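Local structure of arylamine n-acetyltransferase (Mycobacterium smegmatis, 1W5R) at residues G96-M101 with V131-Q136; H113-V118 with P178-T183. The protein catalyses the transfer of an acetyl group, typically from acetyl-coenzyme A, to the amino group of arylamines. The protein carries 1 engineered substitution. All coordinates share one frame; numbering follows the deposited sequence.

Contact 1 of 2, residues G96-M101 with V131-Q136; sequences GRVVWM and VGFGGQ
The rings of W100 and F133 meet at an oblique angle: the planes of the indole six-membered ring and the phenyl ring differ by 44° and their centroids are 5.8 Å apart, neither a parallel stack nor a T-shaped pair. Contact is made through W100 CE3, which lies 3.9 Å from F133 CE2. At the phenyl edge, near its plane, sits V98, whose CG2 is 4.0 Å from F133 CE1. V98 and F133 extend toward each other from opposite directions, and the second valine methyl, CG1, lies 4.1 Å from F133 CE1, on the CZ side. M101 CG lies over one face of the indole, 3.9 Å above its plane and displaced toward the rim. Farther along the same indole, W100 CH2 meets the aliphatic CB of Q136 at 3.7 Å, the two side chains crossing at about a right angle. With CG anti to the backbone N (chi1 -168°), F133 extends from its loop toward the end of strand 90-98. The backbones stay well apart, V98 CA and F133 CA being 9.5 Å from each other, and no hydrogen bond joins the segments. W100 NE1 is instead bound by Q177 OE1, which anchors the indole to strand 175-182. The chemistry is therefore apolar and aromatic: side-chain contacts pack F133 and Q136 CB of the glycine-rich loop 131-136 against V98, at the end of strand 90-98, and W100 just beyond it. F133 also comes beside H113, whose NE2 is hydrogen-bonded to D130; a place for F133 in the active-site wall is consistent with this.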
loop_
_atom_site.group_PDB
_atom_site.type_symbol
_atom_site.label_atom_id
_atom_site.label_comp_id
_atom_site.label_asym_id
_atom_site.label_seq_id
_atom_site.Cartn_x
_atom_site.Cartn_y
_atom_site.Cartn_z
ATOM N N GLY A 96 -12.898 20.237 22.580
ATOM C CA GLY A 96 -12.765 20.927 21.312
ATOM C C GLY A 96 -13.753 20.476 20.248
ATOM O O GLY A 96 -14.513 19.515 20.440
ATOM N N ARG A 97 -13.730 21.182 19.127
ATOM C CA ARG A 97 -14.635 20.976 18.001
ATOM C C ARG A 97 -13.778 20.591 16.805
ATOM O O ARG A 97 -12.763 21.248 16.533
ATOM C CB ARG A 97 -15.369 22.282 17.666
ATOM C CG ARG A 97 -16.099 22.919 18.852
ATOM C CD ARG A 97 -16.809 24.195 18.428
ATOM N NE ARG A 97 -17.293 24.932 19.590
ATOM C CZ ARG A 97 -18.469 24.707 20.182
ATOM N NH1 ARG A 97 -19.305 23.795 19.706
ATOM N NH2 ARG A 97 -18.815 25.421 21.237
ATOM N N VAL A 98 -14.163 19.531 16.093
ATOM C CA VAL A 98 -13.346 19.042 14.980
ATOM C C VAL A 98 -13.704 19.780 13.706
ATOM O O VAL A 98 -14.852 19.799 13.271
ATOM C CB VAL A 98 -13.473 17.490 14.819
ATOM C CG1 VAL A 98 -12.664 16.976 13.596
ATOM C CG2 VAL A 98 -13.023 16.791 16.092
ATOM N N VAL A 99 -12.688 20.386 13.088
ATOM C CA VAL A 99 -12.908 21.169 11.875
ATOM C C VAL A 99 -12.215 20.531 10.671
ATOM O O VAL A 99 -12.187 21.115 9.581
ATOM C CB VAL A 99 -12.430 22.639 12.042
ATOM C CG1 VAL A 99 -13.193 23.339 13.164
ATOM C CG2 VAL A 99 -10.914 22.697 12.300
ATOM N N TRP A 100 -11.674 19.336 10.871
ATOM C CA TRP A 100 -10.894 18.675 9.832
ATOM C C TRP A 100 -11.679 18.502 8.529
ATOM O O TRP A 100 -12.753 17.903 8.515
ATOM C CB TRP A 100 -10.336 17.348 10.337
ATOM C CG TRP A 100 -9.118 16.936 9.566
ATOM C CD1 TRP A 100 -8.354 17.735 8.760
ATOM C CD2 TRP A 100 -8.503 15.648 9.550
ATOM N NE1 TRP A 100 -7.310 17.020 8.233
ATOM C CE2 TRP A 100 -7.378 15.733 8.700
ATOM C CE3 TRP A 100 -8.794 14.423 10.168
ATOM C CZ2 TRP A 100 -6.547 14.642 8.444
ATOM C CZ3 TRP A 100 -7.963 13.334 9.917
ATOM C CH2 TRP A 100 -6.854 13.453 9.062
ATOM N N MET A 101 -11.128 19.062 7.451
ATOM C CA MET A 101 -11.703 18.982 6.096
ATOM C C MET A 101 -13.087 19.622 5.958
ATOM O O MET A 101 -13.785 19.391 4.966
ATOM C CB MET A 101 -11.729 17.533 5.591
ATOM C CG MET A 101 -10.355 16.894 5.446
ATOM S SD MET A 101 -9.277 17.819 4.330
ATOM C CE MET A 101 -10.055 17.504 2.744
ATOM N N VAL A 131 -3.357 12.107 22.387
ATOM C CA VAL A 131 -3.073 10.794 21.813
ATOM C C VAL A 131 -4.365 10.132 21.309
ATOM O O VAL A 131 -4.386 8.932 21.020
ATOM C CB VAL A 131 -2.316 9.873 22.802
ATOM C CG1 VAL A 131 -0.946 10.480 23.162
ATOM C CG2 VAL A 131 -3.155 9.619 24.065
ATOM N N GLY A 132 -5.430 10.927 21.210
ATOM C CA GLY A 132 -6.754 10.388 20.924
ATOM C C GLY A 132 -7.436 10.827 19.645
ATOM O O GLY A 132 -8.618 10.502 19.440
ATOM N N PHE A 133 -6.720 11.542 18.773
ATOM C CA PHE A 133 -7.357 12.096 17.565
ATOM C C PHE A 133 -7.391 11.083 16.409
ATOM O O PHE A 133 -8.027 11.341 15.385
ATOM C CB PHE A 133 -6.635 13.374 17.119
ATOM C CG PHE A 133 -7.376 14.157 16.066
ATOM C CD1 PHE A 133 -8.637 14.709 16.332
ATOM C CD2 PHE A 133 -6.809 14.355 14.806
ATOM C CE1 PHE A 133 -9.326 15.433 15.343
ATOM C CE2 PHE A 133 -7.487 15.093 13.825
ATOM C CZ PHE A 133 -8.744 15.623 14.096
ATOM N N GLY A 134 -6.709 9.953 16.573
ATOM C CA GLY A 134 -6.706 8.881 15.564
ATOM C C GLY A 134 -5.443 8.897 14.715
ATOM O O GLY A 134 -4.348 9.185 15.215
ATOM N N GLY A 135 -5.586 8.616 13.423
ATOM C CA GLY A 135 -4.419 8.521 12.541
ATOM C C GLY A 135 -3.533 9.762 12.471
ATOM O O GLY A 135 -2.322 9.630 12.280
ATOM N N GLN A 136 -4.137 10.950 12.609
ATOM C CA GLN A 136 -3.401 12.212 12.543
ATOM C C GLN A 136 -3.137 12.815 13.931
ATOM O O GLN A 136 -2.855 14.006 14.050
ATOM C CB GLN A 136 -4.128 13.214 11.626
ATOM C CG GLN A 136 -3.270 14.389 11.132
ATOM C CD GLN A 136 -2.008 13.951 10.402
ATOM O OE1 GLN A 136 -0.870 14.231 10.849
ATOM N NE2 GLN A 136 -2.187 13.261 9.303
#

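Contact 2 of 2, residues H113-V118 with P178-T183; sequences HNVLSV and PLYTFT
H113 directs the edge of its imidazole at the face of Y180, a T-shaped pair with the planes at 71° and the ring centroids 4.5 Å apart. H113 CD2 stands over the centre of the phenol ring, 3.4 Å above its plane, and H113 NE2 comes within 3.5 Å of Y180 CE2. Y180 can offer that face because its CG lies between the backbone N and the carbonyl carbon (chi1 53°). The tight zone ends at the hydroxyl, where V115 CG1 is 3.4 Å from Y180 OH. Beyond it the strands diverge: F182 makes only a marginal approach and S117 stays clear of 178-183, although both are buried.

H113 NE2 is hydrogen-bonded to D130 OD2, which also has a weak bond with Y180 OH, while H113 also touches the engineered Q73 of helix 73-87. This grouping is consistent with the cysteine-histidine-aspartate triad of the family, its cysteine position here occupied by Q73. Strand 90-98 runs between strands 111-119 and 175-182; L128 of strand 127-129 packs on Y180, L179 and Y180 form a classic beta bulge opposite L168 of strand 165-172, and helix 73-87 covers N114, L116 and V118.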
loop_
_atom_site.group_PDB
_atom_site.type_symbol
_atom_site.label_atom_id
_atom_site.label_comp_id
_atom_site.label_asym_id
_atom_site.label_seq_id
_atom_site.Cartn_x
_atom_site.Cartn_y
_atom_site.Cartn_z
ATOM N N HIS A 113 -14.361 16.529 20.834
ATOM C CA HIS A 113 -12.982 16.132 21.114
ATOM C C HIS A 113 -12.596 16.477 22.545
ATOM O O HIS A 113 -13.218 17.349 23.185
ATOM C CB HIS A 113 -12.022 16.776 20.106
ATOM C CG HIS A 113 -10.660 16.145 20.065
ATOM N ND1 HIS A 113 -10.438 14.816 20.361
ATOM C CD2 HIS A 113 -9.453 16.653 19.712
ATOM C CE1 HIS A 113 -9.151 14.543 20.229
ATOM N NE2 HIS A 113 -8.530 15.643 19.837
ATOM N N ASN A 114 -11.573 15.791 23.038
ATOM C CA ASN A 114 -11.070 15.950 24.403
ATOM C C ASN A 114 -9.558 15.839 24.284
ATOM O O ASN A 114 -9.060 14.887 23.674
ATOM C CB ASN A 114 -11.670 14.836 25.285
ATOM C CG ASN A 114 -11.032 14.701 26.677
ATOM O OD1 ASN A 114 -10.936 13.584 27.184
ATOM N ND2 ASN A 114 -10.630 15.814 27.303
ATOM N N VAL A 115 -8.845 16.843 24.812
ATOM C CA VAL A 115 -7.382 16.857 24.801
ATOM C C VAL A 115 -6.874 17.248 26.196
ATOM O O VAL A 115 -7.680 17.584 27.078
ATOM C CB VAL A 115 -6.787 17.798 23.710
ATOM C CG1 VAL A 115 -7.261 17.368 22.333
ATOM C CG2 VAL A 115 -7.128 19.279 23.973
ATOM N N LEU A 116 -5.556 17.188 26.397
ATOM C CA LEU A 116 -4.981 17.490 27.712
ATOM C C LEU A 116 -4.109 18.725 27.657
ATOM O O LEU A 116 -3.395 18.941 26.669
ATOM C CB LEU A 116 -4.135 16.326 28.218
ATOM C CG LEU A 116 -4.848 14.972 28.257
ATOM C CD1 LEU A 116 -3.850 13.890 28.673
ATOM C CD2 LEU A 116 -6.066 15.024 29.193
ATOM N N SER A 117 -4.177 19.525 28.718
ATOM C CA SER A 117 -3.199 20.582 28.930
ATOM C C SER A 117 -2.376 20.180 30.158
ATOM O O SER A 117 -2.926 20.035 31.266
ATOM C CB SER A 117 -3.889 21.926 29.105
ATOM O OG SER A 117 -2.950 22.895 29.543
ATOM N N VAL A 118 -1.078 19.961 29.946
ATOM C CA VAL A 118 -0.221 19.302 30.935
ATOM C C VAL A 118 0.917 20.224 31.374
ATOM O O VAL A 118 1.575 20.841 30.543
ATOM C CB VAL A 118 0.354 17.974 30.373
ATOM C CG1 VAL A 118 1.247 17.258 31.368
ATOM C CG2 VAL A 118 -0.773 17.046 29.923
ATOM N N PRO A 178 -6.128 22.486 9.255
ATOM C CA PRO A 178 -6.710 22.600 10.581
ATOM C C PRO A 178 -7.359 21.281 11.008
ATOM O O PRO A 178 -8.056 20.630 10.206
ATOM C CB PRO A 178 -7.771 23.695 10.391
ATOM C CG PRO A 178 -7.269 24.508 9.204
ATOM C CD PRO A 178 -6.720 23.458 8.308
ATOM N N LEU A 179 -7.120 20.898 12.258
ATOM C CA LEU A 179 -7.641 19.647 12.799
ATOM C C LEU A 179 -8.822 19.913 13.722
ATOM O O LEU A 179 -9.909 19.357 13.518
ATOM C CB LEU A 179 -6.554 18.883 13.548
ATOM C CG LEU A 179 -5.284 18.528 12.746
ATOM C CD1 LEU A 179 -4.383 17.700 13.643
ATOM C CD2 LEU A 179 -5.574 17.812 11.411
ATOM N N TYR A 180 -8.615 20.747 14.740
ATOM C CA TYR A 180 -9.700 21.063 15.649
ATOM C C TYR A 180 -9.442 22.387 16.332
ATOM O O TYR A 180 -8.310 22.890 16.318
ATOM C CB TYR A 180 -9.899 19.943 16.672
ATOM C CG TYR A 180 -8.665 19.524 17.453
ATOM C CD1 TYR A 180 -8.226 20.243 18.575
ATOM C CD2 TYR A 180 -7.938 18.385 17.082
ATOM C CE1 TYR A 180 -7.098 19.838 19.313
ATOM C CE2 TYR A 180 -6.813 17.973 17.813
ATOM C CZ TYR A 180 -6.392 18.718 18.924
ATOM O OH TYR A 180 -5.315 18.309 19.686
ATOM N N THR A 181 -10.499 22.947 16.908
ATOM C CA THR A 181 -10.404 24.134 17.714
ATOM C C THR A 181 -10.728 23.759 19.154
ATOM O O THR A 181 -11.438 22.797 19.400
ATOM C CB THR A 181 -11.389 25.218 17.232
ATOM O OG1 THR A 181 -12.741 24.777 17.437
ATOM C CG2 THR A 181 -11.175 25.545 15.753
ATOM N N PHE A 182 -10.183 24.503 20.104
ATOM C CA PHE A 182 -10.454 24.237 21.515
ATOM C C PHE A 182 -10.202 25.480 22.346
ATOM O O PHE A 182 -9.433 26.361 21.938
ATOM C CB PHE A 182 -9.587 23.069 22.022
ATOM C CG PHE A 182 -8.100 23.361 22.047
ATOM C CD1 PHE A 182 -7.483 23.804 23.214
ATOM C CD2 PHE A 182 -7.318 23.166 20.912
ATOM C CE1 PHE A 182 -6.107 24.055 23.249
ATOM C CE2 PHE A 182 -5.945 23.425 20.938
ATOM C CZ PHE A 182 -5.340 23.867 22.104
ATOM N N THR A 183 -10.847 25.552 23.508
ATOM C CA THR A 183 -10.504 26.577 24.485
ATOM C C THR A 183 -9.720 25.954 25.636
ATOM O O THR A 183 -9.685 24.727 25.796
ATOM C CB THR A 183 -11.754 27.321 25.041
ATOM O OG1 THR A 183 -12.424 26.487 26.005
ATOM C CG2 THR A 183 -12.711 27.731 23.921
#

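The centres of contacts 1 and 2 lie about 8 Å apart, and their segments alternate along the chain: 96-101, 113-118, 131-136, then 178-183. Three of the four lie wholly or partly on one antiparallel sheet, in which strand 90-98 is flanked by 111-119 and 175-182; 131-136 is in the loop after strand 127-129. Direct backbone links tie the two together, with R97 N 2.8 Å from T181 O and G96 N 3.0 Å from H113 O, both probable hydrogen bonds. F133 of contact 1 meets both rings of contact 2, so loop and sheet form one continuous aromatic cluster, probably helping to shape the surroundings of the H113-D130 pair.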